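Side-chain contacts in cytochrome P450 (Zobellia galactanivorans, PDB 6G5O), which belongs to the cytochrome P450 family and carries a protoporphyrin IX group containing iron, the heme, in an internal pocket: residues T30-H35 / R39-N44; L267-R272 / E364-F369. All blocks are in the same frame, centred on the assembly; numbering follows the deposited sequence.

Contact 1: T30-H35 / R39-N44; sequences TMLLRH and RKSAHN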
loop_
_atom_site.group_PDB
_atom_site.type_symbol
_atom_site.label_atom_id
_atom_site.label_comp_id
_atom_site.label_asym_id
_atom_site.label_seq_id
_atom_site.Cartn_x
_atom_site.Cartn_y
_atom_site.Cartn_z
ATOM N N THR A 30 -6.223 -15.352 13.891
ATOM C CA THR A 30 -5.950 -14.602 15.115
ATOM C C THR A 30 -5.200 -13.265 14.826
ATOM O O THR A 30 -4.002 -13.264 14.549
ATOM C CB THR A 30 -5.096 -15.462 16.055
ATOM O OG1 THR A 30 -5.730 -16.735 16.242
ATOM C CG2 THR A 30 -4.948 -14.773 17.404
ATOM N N MET A 31 -5.902 -12.150 14.944
ATOM C CA MET A 31 -5.382 -10.826 14.620
ATOM C C MET A 31 -4.564 -10.212 15.752
ATOM O O MET A 31 -5.128 -9.934 16.788
ATOM C CB MET A 31 -6.562 -9.886 14.322
ATOM C CG MET A 31 -7.598 -10.471 13.371
ATOM S SD MET A 31 -9.027 -9.396 12.979
ATOM C CE MET A 31 -8.202 -7.841 12.574
ATOM N N LEU A 32 -3.254 -9.972 15.566
ATOM C CA LEU A 32 -2.451 -9.277 16.567
ATOM C C LEU A 32 -2.649 -7.740 16.470
ATOM O O LEU A 32 -2.569 -7.174 15.395
ATOM C CB LEU A 32 -0.991 -9.641 16.385
ATOM C CG LEU A 32 -0.570 -10.996 16.967
ATOM C CD1 LEU A 32 -1.636 -12.069 16.835
ATOM C CD2 LEU A 32 0.727 -11.512 16.363
ATOM N N LEU A 33 -2.891 -7.084 17.596
ATOM C CA LEU A 33 -3.357 -5.712 17.594
ATOM C C LEU A 33 -2.419 -4.693 18.241
ATOM O O LEU A 33 -2.569 -3.493 18.004
ATOM C CB LEU A 33 -4.710 -5.655 18.274
ATOM C CG LEU A 33 -5.802 -6.568 17.695
ATOM C CD1 LEU A 33 -7.043 -6.470 18.588
ATOM C CD2 LEU A 33 -6.148 -6.217 16.247
ATOM N N ARG A 34 -1.466 -5.144 19.044
ATOM C CA ARG A 34 -0.536 -4.224 19.712
ATOM C C ARG A 34 0.754 -4.006 18.937
ATOM O O ARG A 34 1.353 -4.961 18.442
ATOM C CB ARG A 34 -0.189 -4.762 21.094
ATOM C CG ARG A 34 -1.391 -4.794 22.032
ATOM C CD ARG A 34 -1.049 -5.442 23.361
ATOM N NE ARG A 34 -2.217 -5.467 24.243
ATOM C CZ ARG A 34 -2.390 -6.319 25.260
ATOM N NH1 ARG A 34 -1.470 -7.242 25.535
ATOM N NH2 ARG A 34 -3.508 -6.256 25.987
ATOM N N HIS A 35 1.197 -2.756 18.881
ATOM C CA HIS A 35 2.479 -2.401 18.247
ATOM C C HIS A 35 3.663 -3.357 18.567
ATOM O O HIS A 35 4.331 -3.857 17.659
ATOM C CB HIS A 35 2.839 -0.964 18.605
ATOM C CG HIS A 35 3.920 -0.358 17.761
ATOM N ND1 HIS A 35 5.254 -0.380 18.124
ATOM C CD2 HIS A 35 3.854 0.372 16.616
ATOM C CE1 HIS A 35 5.966 0.277 17.222
ATOM N NE2 HIS A 35 5.145 0.734 16.287
ATOM N N ARG A 39 5.439 -5.937 15.845
ATOM C CA ARG A 39 6.864 -5.882 15.537
ATOM C C ARG A 39 7.570 -7.212 15.846
ATOM O O ARG A 39 8.247 -7.737 14.994
ATOM C CB ARG A 39 7.550 -4.750 16.276
ATOM C CG ARG A 39 7.319 -3.411 15.607
ATOM C CD ARG A 39 7.502 -2.169 16.473
ATOM N NE ARG A 39 8.852 -1.591 16.648
ATOM C CZ ARG A 39 9.333 -0.471 16.077
ATOM N NH1 ARG A 39 10.555 -0.059 16.362
ATOM N NH2 ARG A 39 8.633 0.232 15.190
ATOM N N LYS A 40 7.417 -7.745 17.043
ATOM C CA LYS A 40 8.137 -8.993 17.433
ATOM C C LYS A 40 7.741 -10.134 16.490
ATOM O O LYS A 40 8.584 -10.852 16.026
ATOM C CB LYS A 40 7.892 -9.387 18.915
ATOM C CG LYS A 40 8.646 -8.532 19.936
ATOM N N SER A 41 6.457 -10.245 16.166
ATOM C CA SER A 41 5.981 -11.320 15.276
ATOM C C SER A 41 6.407 -11.140 13.812
ATOM O O SER A 41 6.789 -12.145 13.159
ATOM C CB SER A 41 4.471 -11.482 15.369
ATOM O OG SER A 41 4.106 -11.559 16.722
ATOM N N ALA A 42 6.379 -9.890 13.310
ATOM C CA ALA A 42 6.927 -9.608 11.963
ATOM C C ALA A 42 8.399 -9.969 11.820
ATOM O O ALA A 42 8.833 -10.382 10.755
ATOM C CB ALA A 42 6.736 -8.137 11.593
ATOM N N HIS A 43 9.182 -9.750 12.862
ATOM C CA HIS A 43 10.589 -10.092 12.842
ATOM C C HIS A 43 10.841 -11.621 12.957
ATOM O O HIS A 43 11.868 -12.127 12.516
ATOM C CB HIS A 43 11.306 -9.339 13.954
ATOM C CG HIS A 43 12.778 -9.596 14.014
ATOM N ND1 HIS A 43 13.654 -9.146 13.050
ATOM C CD2 HIS A 43 13.530 -10.268 14.919
ATOM C CE1 HIS A 43 14.884 -9.520 13.362
ATOM N NE2 HIS A 43 14.837 -10.209 14.487
ATOM N N ASN A 44 9.893 -12.350 13.525
ATOM C CA ASN A 44 10.104 -13.770 13.835
ATOM C C ASN A 44 9.462 -14.634 12.742
ATOM O O ASN A 44 8.334 -15.136 12.894
ATOM C CB ASN A 44 9.535 -14.092 15.215
ATOM C CG ASN A 44 9.723 -15.562 15.611
ATOM O OD1 ASN A 44 10.488 -16.300 14.988
ATOM N ND2 ASN A 44 8.998 -15.985 16.629
#
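H35 and R39 are joined first through the backbone. The amide N of R39 gives a hydrogen bond to the carbonyl O of H35, 3.0 Å between N and O, nearly straight at the proton (169°). It is the i to i+4 bond of the opening turn of helix 35-43, with R34 at the N-cap position just before it. The same pattern runs on at the far end, where H43 N bonds to R39 O at 3.1 Å before N44 leaves helical geometry.

The flat groups of the same two residues lie near each other on one flank of this turn. The H35 ring and the R39 guanidinium are turned only 26° apart, and the R39 chain, bent at its third torsion, is placed obliquely against the imidazole. Its exact position there is doubtful, because the two groups are modelled too tightly. The polar end of the ring has its own partner, since H35 NE2 is hydrogen-bonded to the carbonyl O of P319, a residue that R39 also touches.

Van der Waals packing of a leucine methyl against the serine side chain links strand to helix two residues on from R39. CD2 of L32 presses on S41, 3.4 Å from OG and 3.9 Å from CB. That hydroxyl is tied to the carbonyl O of D37 within the helix, so the leucine methyl meets an oxygen already engaged. L32 and S41 also pack against strand 290-293, L32 on I291 and S41 on L293.

Altogether this is a strand-to-helix connection: strand 29-32 of the mixed sheet passes through L33 and R34 into helix 35-43, which folds back over that sheet in this cytochrome P450.

Contact 2: L267-R272 / E364-F369; sequences LTQMGR and EDLDHF. With HEM (protoporphyrin IX containing Fe), chain C.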
loop_
_atom_site.group_PDB
_atom_site.type_symbol
_atom_site.label_atom_id
_atom_site.label_comp_id
_atom_site.label_asym_id
_atom_site.label_seq_id
_atom_site.Cartn_x
_atom_site.Cartn_y
_atom_site.Cartn_z
ATOM N N LEU A 267 -2.863 -0.457 3.917
ATOM C CA LEU A 267 -2.901 -1.922 4.035
ATOM C C LEU A 267 -3.174 -2.287 5.489
ATOM O O LEU A 267 -2.301 -2.198 6.361
ATOM C CB LEU A 267 -1.611 -2.593 3.544
ATOM C CG LEU A 267 -1.606 -4.139 3.470
ATOM C CD1 LEU A 267 -2.744 -4.661 2.628
ATOM C CD2 LEU A 267 -0.324 -4.645 2.855
ATOM N N THR A 268 -4.391 -2.742 5.731
ATOM C CA THR A 268 -4.895 -2.943 7.080
ATOM C C THR A 268 -4.146 -3.998 7.826
ATOM O O THR A 268 -3.759 -3.804 8.986
ATOM C CB THR A 268 -6.409 -3.273 7.040
ATOM O OG1 THR A 268 -7.114 -2.141 6.523
ATOM C CG2 THR A 268 -6.938 -3.561 8.414
ATOM N N GLN A 269 -3.865 -5.099 7.155
ATOM C CA GLN A 269 -3.281 -6.269 7.838
ATOM C C GLN A 269 -2.731 -7.236 6.816
ATOM O O GLN A 269 -3.031 -7.147 5.649
ATOM C CB GLN A 269 -4.338 -7.003 8.704
ATOM C CG GLN A 269 -5.497 -7.598 7.902
ATOM C CD GLN A 269 -6.518 -8.385 8.733
ATOM O OE1 GLN A 269 -6.298 -8.708 9.909
ATOM N NE2 GLN A 269 -7.642 -8.715 8.101
ATOM N N MET A 270 -1.920 -8.152 7.288
ATOM C CA MET A 270 -1.386 -9.185 6.446
ATOM C C MET A 270 -1.169 -10.442 7.267
ATOM O O MET A 270 -0.709 -10.385 8.403
ATOM C CB MET A 270 -0.059 -8.743 5.810
ATOM C CG MET A 270 0.426 -9.706 4.716
ATOM S SD MET A 270 -0.797 -10.023 3.404
ATOM C CE MET A 270 -0.943 -8.383 2.664
ATOM N N GLY A 271 -1.476 -11.589 6.687
ATOM C CA GLY A 271 -1.333 -12.813 7.427
ATOM C C GLY A 271 0.062 -13.359 7.474
ATOM O O GLY A 271 0.933 -12.951 6.698
ATOM N N ARG A 272 0.245 -14.313 8.392
ATOM C CA ARG A 272 1.362 -15.239 8.423
ATOM C C ARG A 272 0.795 -16.637 8.804
ATOM O O ARG A 272 -0.316 -16.751 9.342
ATOM C CB ARG A 272 2.368 -14.817 9.475
ATOM C CG ARG A 272 3.001 -13.453 9.282
ATOM C CD ARG A 272 4.071 -13.497 8.205
ATOM N NE ARG A 272 4.905 -12.286 8.123
ATOM C CZ ARG A 272 4.609 -11.206 7.391
ATOM N NH1 ARG A 272 3.463 -11.111 6.709
ATOM N NH2 ARG A 272 5.468 -10.191 7.362
ATOM N N GLU A 364 -14.222 -2.172 5.338
ATOM C CA GLU A 364 -13.688 -3.528 5.283
ATOM C C GLU A 364 -14.414 -4.359 6.310
ATOM O O GLU A 364 -14.436 -4.014 7.490
ATOM C CB GLU A 364 -12.159 -3.553 5.524
ATOM C CG GLU A 364 -11.363 -2.927 4.368
ATOM C CD GLU A 364 -9.834 -3.104 4.434
ATOM O OE1 GLU A 364 -9.291 -3.333 5.534
ATOM O OE2 GLU A 364 -9.177 -3.025 3.364
ATOM N N ASP A 365 -15.016 -5.443 5.837
ATOM C CA ASP A 365 -15.736 -6.381 6.685
ATOM C C ASP A 365 -14.708 -7.336 7.271
ATOM O O ASP A 365 -14.228 -8.231 6.589
ATOM C CB ASP A 365 -16.810 -7.123 5.867
ATOM C CG ASP A 365 -17.730 -8.017 6.727
ATOM O OD1 ASP A 365 -17.293 -8.634 7.728
ATOM O OD2 ASP A 365 -18.925 -8.126 6.374
ATOM N N LEU A 366 -14.384 -7.122 8.550
ATOM C CA LEU A 366 -13.429 -7.953 9.282
ATOM C C LEU A 366 -14.103 -8.673 10.448
ATOM O O LEU A 366 -13.549 -8.743 11.550
ATOM C CB LEU A 366 -12.266 -7.085 9.780
ATOM C CG LEU A 366 -11.500 -6.264 8.726
ATOM C CD1 LEU A 366 -10.625 -5.183 9.340
ATOM C CD2 LEU A 366 -10.701 -7.205 7.837
ATOM N N ASP A 367 -15.301 -9.205 10.184
ATOM C CA ASP A 367 -16.118 -9.956 11.158
ATOM C C ASP A 367 -16.568 -9.051 12.336
ATOM O O ASP A 367 -17.448 -8.212 12.159
ATOM C CB ASP A 367 -15.400 -11.253 11.600
ATOM C CG ASP A 367 -16.337 -12.452 11.695
ATOM O OD1 ASP A 367 -17.572 -12.263 11.868
ATOM O OD2 ASP A 367 -15.839 -13.605 11.589
ATOM N N HIS A 368 -15.962 -9.175 13.513
ATOM C CA HIS A 368 -16.360 -8.332 14.640
ATOM C C HIS A 368 -15.908 -6.863 14.464
ATOM O O HIS A 368 -16.351 -5.968 15.200
ATOM C CB HIS A 368 -15.855 -8.940 15.956
ATOM C CG HIS A 368 -16.239 -10.383 16.136
ATOM N ND1 HIS A 368 -17.550 -10.798 16.269
ATOM C CD2 HIS A 368 -15.484 -11.506 16.193
ATOM C CE1 HIS A 368 -17.584 -12.115 16.396
ATOM N NE2 HIS A 368 -16.342 -12.568 16.361
ATOM N N PHE A 369 -15.029 -6.614 13.490
ATOM C CA PHE A 369 -14.543 -5.266 13.238
ATOM C C PHE A 369 -14.939 -4.810 11.852
ATOM O O PHE A 369 -14.909 -5.569 10.884
ATOM C CB PHE A 369 -13.035 -5.189 13.362
ATOM C CG PHE A 369 -12.474 -5.833 14.606
ATOM C CD1 PHE A 369 -12.519 -5.177 15.826
ATOM C CD2 PHE A 369 -11.856 -7.073 14.549
ATOM C CE1 PHE A 369 -11.996 -5.766 16.967
ATOM C CE2 PHE A 369 -11.308 -7.649 15.687
ATOM C CZ PHE A 369 -11.375 -6.988 16.896
HETATM C CHA HEM C . 5.029 -5.042 1.180
HETATM C CHB HEM C . 2.092 -1.443 2.505
HETATM C CHC HEM C . 2.590 0.601 -1.827
HETATM C CHD HEM C . 4.985 -3.259 -3.338
HETATM C C1A HEM C . 4.205 -4.221 1.917
HETATM C C2A HEM C . 3.835 -4.442 3.276
HETATM C C3A HEM C . 3.040 -3.441 3.621
HETATM C C4A HEM C . 2.868 -2.581 2.512
HETATM C CMA HEM C . 2.446 -3.280 4.981
HETATM C CAA HEM C . 4.279 -5.555 4.225
HETATM C CBA HEM C . 3.554 -6.846 3.877
HETATM C CGA HEM C . 4.042 -7.996 4.730
HETATM O O1A HEM C . 3.886 -9.143 4.323
HETATM O O2A HEM C . 4.613 -7.838 5.824
HETATM C C1B HEM C . 1.978 -0.577 1.437
HETATM C C2B HEM C . 1.323 0.666 1.556
HETATM C C3B HEM C . 1.430 1.264 0.321
HETATM C C4B HEM C . 2.213 0.306 -0.522
HETATM C CMB HEM C . 0.605 1.181 2.766
HETATM C CAB HEM C . 1.010 2.563 -0.198
HETATM C CBB HEM C . 0.555 3.569 0.521
HETATM C C1C HEM C . 3.291 -0.257 -2.633
HETATM C C2C HEM C . 3.510 -0.081 -3.998
HETATM C C3C HEM C . 4.146 -1.209 -4.452
HETATM C C4C HEM C . 4.327 -2.049 -3.323
HETATM C CMC HEM C . 3.136 1.111 -4.822
HETATM C CAC HEM C . 4.629 -1.499 -5.809
HETATM C CBC HEM C . 4.520 -0.736 -6.892
HETATM C C1D HEM C . 5.230 -4.021 -2.183
HETATM C C2D HEM C . 6.048 -5.246 -2.221
HETATM C C3D HEM C . 6.090 -5.742 -0.974
HETATM C C4D HEM C . 5.244 -4.841 -0.183
HETATM C CMD HEM C . 6.739 -5.767 -3.435
HETATM C CAD HEM C . 6.819 -6.993 -0.518
HETATM C CBD HEM C . 8.192 -6.760 0.133
HETATM C CGD HEM C . 8.863 -8.101 0.485
HETATM O O1D HEM C . 8.188 -9.190 0.493
HETATM O O2D HEM C . 10.106 -8.186 0.776
HETATM N NA HEM C . 3.560 -3.089 1.444
HETATM N NB HEM C . 2.472 -0.754 0.210
HETATM N NC HEM C . 3.757 -1.457 -2.228
HETATM N ND HEM C . 4.794 -3.834 -0.948
HETATM FE FE HEM C . 3.699 -2.373 -0.376
HETATM O O HOH W 1 -6.374 -2.992 3.386
HETATM O O HOH W 2 1.720 -3.380 -0.737
#
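OG1 of T268 is held between E364 and R371: it donates to OE1 of E364 at 2.7 Å and is hydrogen-bonded to R371 NH1. In this P450 fold the contact joins the segment entering strand 270-274, beside the heme, to the end of strand 351-366, where a type II' turn from L366 to F369 closes a beta hairpin.

The threonine oxygen meets OE1 from above the carboxylate plane, 36° out of it. A water spans the other carboxylate oxygen and the backbone, donating to E364 OE2 (2.8 Å) and accepting from T268 N. The extended E364 chain, its CG anti to the carbonyl carbon (chi1 -69°), runs alongside the threonine and presents its carboxylate to OG1.

L366 packs beside this polar group. Its CD1 faces T268 CG2 tip to tip at 4.1 Å, and its CD2 lies 3.4 Å from NE2 of Q269, whose OE1 is bonded to S292 OG.

On the heme side, L267 CD2 touches ring atom C3A of the porphyrin at 3.7 Å. R272 grips one propionate with both terminal nitrogens, NH1 to O1A at 3.1 Å and NH2 to O2A at 2.9 Å, the latter almost straight at 172°.

Overall arrangement
Contact 1 comes first along the chain and is complete before contact 2 opens; their centres lie 14 Å apart, on the same side of the centre of the chain. Both reach the five-stranded mixed sheet, in which strand 290-293 runs between strands 29-32 and 270-274. M31 connects them directly, its CE 3.4 Å from OE1 of Q269 and its SD 3.9 Å from CE2 of F369. Contact 1 is local, with only three helical residues between its segments, whereas contact 2 brings together segments 92 residues apart and ties in the three-stranded sheet. The mixed sheet thus links the early helix 35-43 to the wall of the heme pocket.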